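Local coordinates for protein sulfotransferase (Mus musculus, PDB 5X2B) that probably transfers a sulfonate group from the nucleotide donor PAPS to an acceptor molecule, as cytosolic sulfotransferases of its family do, at residues Lys103-Val108 with Leu168-Glu173; Phe34-Pro39 with Ile84-Asn89; Tyr148-Asp153 with Thr262-Asn267. One frame throughout, in Å; residues are numbered along the deposited sequence.

Contact 1: Lys103-Val108 with Leu168-Glu173; sequences KIIYIV and LFIFYE. With A3P (adenosine-3'-5'-diphosphate), chain V.
Leu168 N donates to Ile104 O at 2.9 Å, the first of five backbone hydrogen bonds that zip strand 103-108 to strand 168-171. Tyr106 then uses both of its backbone polar atoms toward this neighbour, its N giving to Leu168 O and its O receiving Ile170 N. Val108 N bonds to Ile170 O at 3.0 Å, and Val108 O takes Tyr172 N at 3.2 Å. This last bond satisfies an amide in the first turn of the helix starting at Tyr172 and ties that turn to the end of the neighbouring strand. The regular alternation marks a parallel pair at the edge of the five-stranded sheet of the P-loop-type sulfotransferase fold; on its other side, strand 103-108 bonds to Phe34 and Val36. On the sheet face carrying Tyr106, Phe169, Val108 and Phe171, Tyr106 CB sits over the centre of the Phe169 ring, while its own ring leans against that ring with the planes at 43°, Tyr106 CD1 reaching Phe169 CE2 at 3.3 Å. The hydroxyl of Tyr106 is engaged by His154 ND1, and its ring stacks on Trp158. Val108 places CG1 between its backbone N and carbonyl carbon (chi1 73°), which brings the methyl over one face of the Phe171 ring, 3.5 Å from Phe171 CD1. Tyr172, with CG anti to the backbone N (chi1 178°), swings off the sheet to the nucleotide, where its OH gives a weak hydrogen bond to N3 of adenosine-3'-5'-diphosphate at 2.6 Å. A leucine in place of Tyr172, lacking both hydroxyl and ring, would probably leave adenine N3 without this donor and Trp45 without its edge-to-face partner. Glu173 OE2 accepts from Asn110 N.

Contact 2: Phe34-Pro39 with Ile84-Asn89; sequences FLVSYP and IPTHLN
The central parallel sheet of the sulfotransferase fold continues here from strand 34-37 to strand 84-86, and the chain runs on through Tyr38 and Pro39 toward the nucleotide-binding P-loop region. Phe34 and Ile84 lie side by side on one face of the sheet. Ile84 CB rests over the Phe34 ring, displaced toward its rim, with Phe34 CE2 at 3.6 Å, and Ile84 CD1 reaches Phe34 CZ. Farther along the same face, CG2 of Val36 and CG2 of Thr86 meet at 3.8 Å. Thr86 OG1 lies anti to its backbone N (chi1 -177°), a rotation that turns the hydroxyl to accept from Leu88 N at 2.9 Å in an ST turn; Glu65 OE1 is its second partner. A water bridges the two strands where they spread apart: it donates to Leu35 O and Thr86 O and accepts from Ser37 OG, so three buried polar atoms share one solvent molecule. The last bridge of the parallel ladder pairs Val36 with Thr86; one residue farther on, a side chain makes the link between the segments. His87 ND1 donates to Ser37 O at 2.9 Å; the oxygen lies within 3° of the imidazole plane, although the donor stands well above the plane of the carbonyl. Pro39 CG packs over the centre of one face of that imidazole, 4.0 Å from His87 CG, while Tyr148 meets the His87 ring edge-to-face.

Contact 3: Tyr148-Asp153 with Thr262-Asn267; sequences YGSWFD and TEKMRN
Lys264 NZ forms a salt bridge with Asp153 OD1 at 2.9 Å, approaching on the syn side but 34° out of the carboxylate plane. The other oxygen, Asp153 OD2, is farther off at 3.6 Å from Lys264 NZ, so the ammonium group favours one end of the carboxylate. Bends at chi2 (-70°) and chi3 (-89°) fold the Lys264 chain back along Phe152 and carry NZ to the acid. Close by, Ser150 OG caps the start of helix 151-159 as its N-cap, accepting weakly from Phe152 N and Asp153 N. The aliphatic part of Lys264 crosses Phe152 obliquely: CG sits over one face of the ring, 4.2 Å from its centroid, and Lys264 CE touches Phe152 CB at 3.6 Å. Met265 comes at the ring edge instead, its SD close to the ring plane and 3.5 Å from Phe152 CD1, a Met-aromatic contact. Farther in, Met265 CE reaches Trp151 CZ3 at 4.4 Å, and the indole of Trp151 in turn meets Tyr38 edge-to-face. The contact thus joins the beginning of helix 151-159 to the end of helix 251-265, whose Leu260 and Phe261 also pack on Phe152. With an ion pair on the solvent side and the Phe152-Met265 packing farther in, Lys264 serves both halves, its CG resting on one face of the Phe152 ring while its charge is balanced by Asp153, probably with some screening by solvent.

Contacts 1 and 2 belong to one five-stranded parallel sheet and have centres about 10 Å apart; strands 33-37 and 103-108 are neighbours in it, so the two contacts together span four adjacent strands. Contact 3 lies about 17 Å, centre to centre, from each of them and joins helices 151-159 and 251-265. It nevertheless touches both: Trp151 packs against Val108, and Tyr148, Gly149 and Trp151 meet the loop residues of contact 2. Along the chain contact 2 closes before contact 1 opens, whereas contacts 1 and 3 interleave. Contact 1 reaches the nucleotide through Tyr172 and contact 2 comes close to it at Ser37, while contact 3 packs farther out against the same end of the sheet.

Contact 1: Lys103-Val108 with Leu168-Glu173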
loop_
_atom_site.group_PDB
_atom_site.type_symbol
_atom_site.label_atom_id
_atom_site.label_comp_id
_atom_site.label_asym_id
_atom_site.label_seq_id
_atom_site.Cartn_x
_atom_site.Cartn_y
_atom_site.Cartn_z
ATOM N N LYS D 103 0.822 15.431 3.748
ATOM C CA LYS D 103 0.125 14.850 2.619
ATOM C C LYS D 103 0.059 13.355 2.729
ATOM O O LYS D 103 1.051 12.706 3.048
ATOM C CB LYS D 103 0.816 15.185 1.291
ATOM C CG LYS D 103 0.711 16.615 0.896
ATOM C CD LYS D 103 -0.562 16.960 0.136
ATOM C CE LYS D 103 -0.487 18.436 -0.243
ATOM N NZ LYS D 103 -1.708 18.988 -0.869
ATOM N N ILE D 104 -1.126 12.824 2.448
ATOM C CA ILE D 104 -1.351 11.385 2.428
ATOM C C ILE D 104 -1.915 10.941 1.110
ATOM O O ILE D 104 -2.908 11.475 0.655
ATOM C CB ILE D 104 -2.429 10.890 3.399
ATOM C CG1 ILE D 104 -2.336 11.562 4.761
ATOM C CG2 ILE D 104 -2.320 9.364 3.492
ATOM C CD1 ILE D 104 -1.092 11.182 5.523
ATOM N N ILE D 105 -1.281 9.931 0.547
ATOM C CA ILE D 105 -1.768 9.269 -0.617
ATOM C C ILE D 105 -2.082 7.829 -0.277
ATOM O O ILE D 105 -1.180 7.034 0.061
ATOM C CB ILE D 105 -0.710 9.238 -1.705
ATOM C CG1 ILE D 105 -0.439 10.647 -2.190
ATOM C CG2 ILE D 105 -1.194 8.361 -2.865
ATOM C CD1 ILE D 105 0.604 10.691 -3.275
ATOM N N TYR D 106 -3.369 7.491 -0.360
ATOM C CA TYR D 106 -3.847 6.163 0.053
ATOM C C TYR D 106 -4.251 5.414 -1.188
ATOM O O TYR D 106 -5.228 5.799 -1.844
ATOM C CB TYR D 106 -5.037 6.241 1.033
ATOM C CG TYR D 106 -5.466 4.876 1.555
ATOM C CD1 TYR D 106 -6.496 4.177 0.948
ATOM C CD2 TYR D 106 -4.839 4.290 2.628
ATOM C CE1 TYR D 106 -6.876 2.925 1.404
ATOM C CE2 TYR D 106 -5.183 3.059 3.071
ATOM C CZ TYR D 106 -6.206 2.378 2.464
ATOM O OH TYR D 106 -6.605 1.142 2.895
ATOM N N ILE D 107 -3.500 4.364 -1.529
ATOM C CA ILE D 107 -3.875 3.598 -2.694
ATOM C C ILE D 107 -4.685 2.330 -2.319
ATOM O O ILE D 107 -4.335 1.587 -1.422
ATOM C CB ILE D 107 -2.663 3.390 -3.640
ATOM C CG1 ILE D 107 -3.141 2.629 -4.872
ATOM C CG2 ILE D 107 -1.441 2.803 -2.904
ATOM C CD1 ILE D 107 -2.187 2.713 -6.048
ATOM N N VAL D 108 -5.827 2.163 -2.978
ATOM C CA VAL D 108 -6.782 1.084 -2.698
ATOM C C VAL D 108 -7.152 0.238 -3.926
ATOM O O VAL D 108 -7.265 0.762 -5.029
ATOM C CB VAL D 108 -8.079 1.653 -2.175
ATOM C CG1 VAL D 108 -8.810 2.298 -3.283
ATOM C CG2 VAL D 108 -8.905 0.564 -1.544
ATOM N N LEU D 168 -5.662 12.031 -0.082
ATOM C CA LEU D 168 -6.098 11.721 -1.442
ATOM C C LEU D 168 -6.167 10.232 -1.761
ATOM O O LEU D 168 -5.205 9.500 -1.615
ATOM C CB LEU D 168 -5.185 12.376 -2.475
ATOM C CG LEU D 168 -5.366 11.927 -3.935
ATOM C CD1 LEU D 168 -6.539 12.592 -4.620
ATOM C CD2 LEU D 168 -4.089 12.223 -4.692
ATOM N N PHE D 169 -7.323 9.811 -2.252
ATOM C CA PHE D 169 -7.540 8.432 -2.594
ATOM C C PHE D 169 -7.297 8.189 -4.052
ATOM O O PHE D 169 -7.742 8.951 -4.901
ATOM C CB PHE D 169 -8.968 8.029 -2.223
ATOM C CG PHE D 169 -9.084 7.464 -0.843
ATOM C CD1 PHE D 169 -8.912 8.269 0.272
ATOM C CD2 PHE D 169 -9.340 6.128 -0.640
ATOM C CE1 PHE D 169 -9.007 7.746 1.562
ATOM C CE2 PHE D 169 -9.427 5.595 0.678
ATOM C CZ PHE D 169 -9.255 6.406 1.754
ATOM N N ILE D 170 -6.591 7.100 -4.326
ATOM C CA ILE D 170 -6.297 6.678 -5.676
ATOM C C ILE D 170 -6.598 5.202 -5.836
ATOM O O ILE D 170 -6.386 4.437 -4.890
ATOM C CB ILE D 170 -4.814 6.869 -5.968
ATOM C CG1 ILE D 170 -4.452 8.363 -5.945
ATOM C CG2 ILE D 170 -4.468 6.209 -7.287
ATOM C CD1 ILE D 170 -4.913 9.134 -7.137
ATOM N N PHE D 171 -7.038 4.798 -7.035
ATOM C CA PHE D 171 -7.402 3.399 -7.312
ATOM C C PHE D 171 -6.450 2.685 -8.247
ATOM O O PHE D 171 -6.049 3.221 -9.264
ATOM C CB PHE D 171 -8.806 3.312 -7.904
ATOM C CG PHE D 171 -9.880 3.692 -6.949
ATOM C CD1 PHE D 171 -10.615 2.727 -6.258
ATOM C CD2 PHE D 171 -10.135 5.016 -6.720
ATOM C CE1 PHE D 171 -11.567 3.089 -5.369
ATOM C CE2 PHE D 171 -11.097 5.375 -5.848
ATOM C CZ PHE D 171 -11.813 4.412 -5.159
ATOM N N TYR D 172 -6.120 1.455 -7.903
ATOM C CA TYR D 172 -5.285 0.623 -8.733
ATOM C C TYR D 172 -5.893 0.525 -10.103
ATOM O O TYR D 172 -5.263 0.743 -11.134
ATOM C CB TYR D 172 -5.256 -0.754 -8.110
ATOM C CG TYR D 172 -4.456 -1.745 -8.879
ATOM C CD1 TYR D 172 -3.135 -1.980 -8.562
ATOM C CD2 TYR D 172 -5.003 -2.432 -9.941
ATOM C CE1 TYR D 172 -2.373 -2.903 -9.287
ATOM C CE2 TYR D 172 -4.261 -3.346 -10.655
ATOM C CZ TYR D 172 -2.933 -3.573 -10.319
ATOM O OH TYR D 172 -2.154 -4.468 -11.013
ATOM N N GLU D 173 -7.154 0.159 -10.091
ATOM C CA GLU D 173 -7.886 -0.076 -11.306
ATOM C C GLU D 173 -7.843 1.199 -12.169
ATOM O O GLU D 173 -7.691 1.161 -13.391
ATOM C CB GLU D 173 -9.311 -0.502 -10.934
ATOM C CG GLU D 173 -9.407 -1.883 -10.253
ATOM C CD GLU D 173 -8.996 -1.866 -8.807
ATOM O OE1 GLU D 173 -8.864 -0.770 -8.221
ATOM O OE2 GLU D 173 -8.779 -2.940 -8.242
HETATM P P1 A3P V . -0.548 -9.121 -8.890
HETATM O O1P A3P V . 0.153 -9.167 -10.166
HETATM O O2P A3P V . -0.154 -10.181 -8.057
HETATM O O3P A3P V . -1.938 -9.100 -9.034
HETATM P P2 A3P V . 2.157 -3.899 -3.917
HETATM O O4P A3P V . 2.688 -5.116 -3.300
HETATM O O5P A3P V . 1.239 -3.212 -3.098
HETATM O O6P A3P V . 3.179 -3.033 -4.527
HETATM O "O5'" A3P V . 1.308 -4.466 -5.155
HETATM C "C5'" A3P V . 1.640 -5.575 -6.009
HETATM C "C4'" A3P V . 0.555 -5.935 -6.986
HETATM O "O4'" A3P V . 0.510 -4.902 -7.905
HETATM C "C3'" A3P V . 0.880 -7.166 -7.767
HETATM O "O3'" A3P V . -0.335 -7.713 -8.239
HETATM C "C2'" A3P V . 1.663 -6.601 -8.902
HETATM O "O2'" A3P V . 1.713 -7.485 -10.000
HETATM C "C1'" A3P V . 0.897 -5.346 -9.167
HETATM N N9 A3P V . 1.685 -4.349 -9.894
HETATM C C8 A3P V . 2.950 -4.044 -9.655
HETATM N N7 A3P V . 3.386 -3.111 -10.459
HETATM C C5 A3P V . 2.432 -2.783 -11.276
HETATM C C6 A3P V . 2.281 -1.832 -12.386
HETATM N N6 A3P V . 3.296 -1.053 -12.805
HETATM N N1 A3P V . 1.097 -1.780 -12.976
HETATM C C2 A3P V . 0.088 -2.542 -12.596
HETATM N N3 A3P V . 0.165 -3.402 -11.594
HETATM C C4 A3P V . 1.285 -3.577 -10.892
#

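Contact 2: Phe34-Pro39 with Ile84-Asn89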
loop_
_atom_site.group_PDB
_atom_site.type_symbol
_atom_site.label_atom_id
_atom_site.label_comp_id
_atom_site.label_asym_id
_atom_site.label_seq_id
_atom_site.Cartn_x
_atom_site.Cartn_y
_atom_site.Cartn_z
ATOM N N PHE D 34 3.306 10.798 2.842
ATOM C CA PHE D 34 2.986 9.442 3.192
ATOM C C PHE D 34 2.229 8.701 2.113
ATOM O O PHE D 34 1.138 9.080 1.635
ATOM C CB PHE D 34 2.263 9.423 4.526
ATOM C CG PHE D 34 3.192 9.594 5.704
ATOM C CD1 PHE D 34 3.566 10.857 6.141
ATOM C CD2 PHE D 34 3.725 8.486 6.355
ATOM C CE1 PHE D 34 4.436 11.012 7.189
ATOM C CE2 PHE D 34 4.604 8.649 7.434
ATOM C CZ PHE D 34 4.938 9.913 7.839
ATOM N N LEU D 35 2.831 7.609 1.688
ATOM C CA LEU D 35 2.196 6.813 0.649
ATOM C C LEU D 35 1.552 5.579 1.267
ATOM O O LEU D 35 2.238 4.639 1.605
ATOM C CB LEU D 35 3.242 6.419 -0.381
ATOM C CG LEU D 35 3.927 7.616 -1.009
ATOM C CD1 LEU D 35 5.076 7.158 -1.920
ATOM C CD2 LEU D 35 2.872 8.409 -1.759
ATOM N N VAL D 36 0.234 5.552 1.397
ATOM C CA VAL D 36 -0.329 4.493 2.200
ATOM C C VAL D 36 -1.152 3.505 1.407
ATOM O O VAL D 36 -1.790 3.844 0.432
ATOM C CB VAL D 36 -1.139 5.087 3.322
ATOM C CG1 VAL D 36 -1.487 4.008 4.382
ATOM C CG2 VAL D 36 -0.346 6.256 3.911
ATOM N N SER D 37 -1.098 2.260 1.841
ATOM C CA SER D 37 -1.897 1.250 1.224
ATOM C C SER D 37 -2.119 0.052 2.136
ATOM O O SER D 37 -1.334 -0.256 3.032
ATOM C CB SER D 37 -1.212 0.773 -0.046
ATOM O OG SER D 37 0.050 0.231 0.296
ATOM N N TYR D 38 -3.202 -0.642 1.839
ATOM C CA TYR D 38 -3.322 -2.010 2.270
ATOM C C TYR D 38 -2.505 -2.821 1.324
ATOM O O TYR D 38 -2.500 -2.554 0.133
ATOM C CB TYR D 38 -4.734 -2.496 2.180
ATOM C CG TYR D 38 -4.850 -3.827 2.801
ATOM C CD1 TYR D 38 -5.002 -3.936 4.150
ATOM C CD2 TYR D 38 -4.782 -4.985 2.032
ATOM C CE1 TYR D 38 -5.135 -5.151 4.758
ATOM C CE2 TYR D 38 -4.914 -6.217 2.607
ATOM C CZ TYR D 38 -5.094 -6.294 3.985
ATOM O OH TYR D 38 -5.214 -7.492 4.607
ATOM N N PRO D 39 -1.851 -3.857 1.823
ATOM C CA PRO D 39 -0.912 -4.591 0.978
ATOM C C PRO D 39 -1.578 -5.196 -0.282
ATOM O O PRO D 39 -2.795 -5.420 -0.350
ATOM C CB PRO D 39 -0.388 -5.684 1.923
ATOM C CG PRO D 39 -0.657 -5.198 3.283
ATOM C CD PRO D 39 -1.931 -4.422 3.179
ATOM N N ILE D 84 7.033 9.124 2.854
ATOM C CA ILE D 84 7.071 7.929 3.618
ATOM C C ILE D 84 5.902 6.960 3.309
ATOM O O ILE D 84 4.789 7.362 3.117
ATOM C CB ILE D 84 7.238 8.284 5.059
ATOM C CG1 ILE D 84 8.384 9.255 5.152
ATOM C CG2 ILE D 84 7.543 7.047 5.836
ATOM C CD1 ILE D 84 8.197 10.303 6.143
ATOM N N PRO D 85 6.230 5.671 3.195
ATOM C CA PRO D 85 5.427 4.504 2.934
ATOM C C PRO D 85 5.170 3.668 4.178
ATOM O O PRO D 85 6.036 3.550 5.040
ATOM C CB PRO D 85 6.306 3.693 1.980
ATOM C CG PRO D 85 7.682 4.111 2.254
ATOM C CD PRO D 85 7.650 5.293 3.173
ATOM N N THR D 86 3.989 3.057 4.212
ATOM C CA THR D 86 3.537 2.316 5.351
ATOM C C THR D 86 2.305 1.529 4.958
ATOM O O THR D 86 1.678 1.827 3.959
ATOM C CB THR D 86 3.172 3.276 6.442
ATOM O OG1 THR D 86 2.790 2.520 7.574
ATOM C CG2 THR D 86 2.008 4.176 6.002
ATOM N N HIS D 87 1.960 0.515 5.726
ATOM C CA HIS D 87 0.692 -0.175 5.506
ATOM C C HIS D 87 -0.127 0.059 6.749
ATOM O O HIS D 87 -1.055 -0.652 7.042
ATOM C CB HIS D 87 0.914 -1.673 5.334
ATOM C CG HIS D 87 1.612 -2.056 4.072
ATOM N ND1 HIS D 87 1.132 -1.689 2.817
ATOM C CD2 HIS D 87 2.723 -2.774 3.842
ATOM C CE1 HIS D 87 1.941 -2.161 1.892
ATOM N NE2 HIS D 87 2.932 -2.837 2.492
ATOM N N LEU D 88 0.230 1.056 7.525
ATOM C CA LEU D 88 -0.426 1.155 8.826
ATOM C C LEU D 88 -1.863 1.540 8.674
ATOM O O LEU D 88 -2.211 2.322 7.830
ATOM C CB LEU D 88 0.231 2.199 9.699
ATOM C CG LEU D 88 1.572 1.772 10.221
ATOM C CD1 LEU D 88 2.239 2.920 10.922
ATOM C CD2 LEU D 88 1.342 0.634 11.153
ATOM N N ASN D 89 -2.720 1.030 9.522
ATOM C CA ASN D 89 -4.072 1.515 9.485
ATOM C C ASN D 89 -4.054 2.921 10.006
ATOM O O ASN D 89 -3.031 3.422 10.387
ATOM C CB ASN D 89 -4.956 0.715 10.413
ATOM C CG ASN D 89 -4.669 1.007 11.847
ATOM O OD1 ASN D 89 -4.214 2.089 12.191
ATOM N ND2 ASN D 89 -4.921 0.044 12.692
HETATM O O HOH W 1 2.516 1.982 1.058
#

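Contact 3: Tyr148-Asp153 with Thr262-Asn267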
loop_
_atom_site.group_PDB
_atom_site.type_symbol
_atom_site.label_atom_id
_atom_site.label_comp_id
_atom_site.label_asym_id
_atom_site.label_seq_id
_atom_site.Cartn_x
_atom_site.Cartn_y
_atom_site.Cartn_z
ATOM N N TYR D 148 -0.989 -7.307 8.341
ATOM C CA TYR D 148 -1.769 -6.052 8.492
ATOM C C TYR D 148 -3.276 -6.162 8.591
ATOM O O TYR D 148 -3.943 -5.145 8.644
ATOM C CB TYR D 148 -1.454 -5.065 7.403
ATOM C CG TYR D 148 0.010 -4.776 7.347
ATOM C CD1 TYR D 148 0.568 -3.719 8.070
ATOM C CD2 TYR D 148 0.852 -5.599 6.613
ATOM C CE1 TYR D 148 1.935 -3.479 8.022
ATOM C CE2 TYR D 148 2.189 -5.371 6.552
ATOM C CZ TYR D 148 2.719 -4.320 7.246
ATOM O OH TYR D 148 4.047 -4.150 7.137
ATOM N N GLY D 149 -3.798 -7.379 8.623
ATOM C CA GLY D 149 -5.187 -7.620 8.991
ATOM C C GLY D 149 -6.283 -7.336 7.967
ATOM O O GLY D 149 -6.108 -7.509 6.746
ATOM N N SER D 150 -7.428 -6.879 8.476
ATOM C CA SER D 150 -8.615 -6.830 7.638
ATOM C C SER D 150 -8.537 -5.721 6.620
ATOM O O SER D 150 -8.476 -4.534 6.949
ATOM C CB SER D 150 -9.883 -6.667 8.461
ATOM O OG SER D 150 -10.996 -6.573 7.588
ATOM N N TRP D 151 -8.567 -6.121 5.369
ATOM C CA TRP D 151 -8.628 -5.156 4.322
ATOM C C TRP D 151 -9.814 -4.213 4.586
ATOM O O TRP D 151 -9.716 -3.019 4.352
ATOM C CB TRP D 151 -8.775 -5.926 3.029
ATOM C CG TRP D 151 -8.840 -5.108 1.854
ATOM C CD1 TRP D 151 -7.804 -4.749 1.042
ATOM C CD2 TRP D 151 -10.010 -4.550 1.298
ATOM N NE1 TRP D 151 -8.253 -3.983 0.031
ATOM C CE2 TRP D 151 -9.614 -3.826 0.162
ATOM C CE3 TRP D 151 -11.365 -4.555 1.677
ATOM C CZ2 TRP D 151 -10.527 -3.112 -0.624
ATOM C CZ3 TRP D 151 -12.271 -3.838 0.933
ATOM C CH2 TRP D 151 -11.863 -3.143 -0.231
ATOM N N PHE D 152 -10.923 -4.735 5.104
ATOM C CA PHE D 152 -12.124 -3.911 5.222
ATOM C C PHE D 152 -11.917 -2.863 6.255
ATOM O O PHE D 152 -12.374 -1.743 6.103
ATOM C CB PHE D 152 -13.338 -4.717 5.648
ATOM C CG PHE D 152 -13.725 -5.804 4.676
ATOM C CD1 PHE D 152 -14.649 -5.562 3.676
ATOM C CD2 PHE D 152 -13.165 -7.073 4.768
ATOM C CE1 PHE D 152 -14.971 -6.527 2.783
ATOM C CE2 PHE D 152 -13.509 -8.067 3.855
ATOM C CZ PHE D 152 -14.411 -7.795 2.867
ATOM N N ASP D 153 -11.243 -3.231 7.331
ATOM C CA ASP D 153 -11.076 -2.295 8.400
ATOM C C ASP D 153 -9.977 -1.336 7.995
ATOM O O ASP D 153 -9.969 -0.178 8.400
ATOM C CB ASP D 153 -10.742 -3.000 9.705
ATOM C CG ASP D 153 -11.968 -3.611 10.354
ATOM O OD1 ASP D 153 -13.092 -3.207 10.013
ATOM O OD2 ASP D 153 -11.823 -4.482 11.218
ATOM N N THR D 262 -20.794 -6.762 2.122
ATOM C CA THR D 262 -21.957 -5.919 2.181
ATOM C C THR D 262 -22.057 -5.489 3.620
ATOM O O THR D 262 -22.141 -4.309 3.960
ATOM C CB THR D 262 -23.205 -6.658 1.699
ATOM O OG1 THR D 262 -23.165 -6.726 0.277
ATOM C CG2 THR D 262 -24.427 -5.902 2.076
ATOM N N GLU D 263 -21.961 -6.493 4.463
ATOM C CA GLU D 263 -22.050 -6.287 5.878
ATOM C C GLU D 263 -21.017 -5.249 6.303
ATOM O O GLU D 263 -21.328 -4.289 7.024
ATOM C CB GLU D 263 -21.828 -7.623 6.593
ATOM C CG GLU D 263 -21.786 -7.524 8.089
ATOM C CD GLU D 263 -21.856 -8.882 8.744
ATOM O OE1 GLU D 263 -22.944 -9.199 9.283
ATOM O OE2 GLU D 263 -20.842 -9.634 8.710
ATOM N N LYS D 264 -19.781 -5.418 5.856
ATOM C CA LYS D 264 -18.745 -4.530 6.332
ATOM C C LYS D 264 -18.945 -3.171 5.737
ATOM O O LYS D 264 -18.980 -2.178 6.444
ATOM C CB LYS D 264 -17.351 -5.062 5.988
ATOM C CG LYS D 264 -16.948 -6.277 6.805
ATOM C CD LYS D 264 -16.694 -5.961 8.271
ATOM C CE LYS D 264 -15.261 -5.575 8.536
ATOM N NZ LYS D 264 -15.038 -5.320 9.966
ATOM N N MET D 265 -19.092 -3.108 4.439
ATOM C CA MET D 265 -18.856 -1.844 3.810
ATOM C C MET D 265 -20.130 -1.082 3.826
ATOM O O MET D 265 -20.123 0.123 3.761
ATOM C CB MET D 265 -18.435 -2.055 2.381
ATOM C CG MET D 265 -17.283 -2.998 2.293
ATOM S SD MET D 265 -15.842 -2.280 3.077
ATOM C CE MET D 265 -15.452 -0.936 2.008
ATOM N N ARG D 266 -21.232 -1.799 3.878
ATOM C CA ARG D 266 -22.495 -1.127 3.915
ATOM C C ARG D 266 -22.536 -0.050 2.831
ATOM O O ARG D 266 -22.441 -0.338 1.648
ATOM C CB ARG D 266 -22.675 -0.524 5.295
ATOM C CG ARG D 266 -22.607 -1.591 6.394
ATOM C CD ARG D 266 -23.818 -2.585 6.317
ATOM N NE ARG D 266 -23.874 -3.449 7.493
ATOM C CZ ARG D 266 -24.935 -3.645 8.283
ATOM N NH1 ARG D 266 -26.107 -3.077 8.065
ATOM N NH2 ARG D 266 -24.811 -4.448 9.313
ATOM N N ASN D 267 -22.670 1.196 3.250
ATOM C CA ASN D 267 -22.894 2.295 2.333
ATOM C C ASN D 267 -21.617 3.097 2.002
ATOM O O ASN D 267 -21.674 4.300 1.758
ATOM C CB ASN D 267 -23.977 3.206 2.928
ATOM C CG ASN D 267 -24.736 3.982 1.868
ATOM O OD1 ASN D 267 -24.903 3.514 0.746
ATOM N ND2 ASN D 267 -25.198 5.178 2.220
#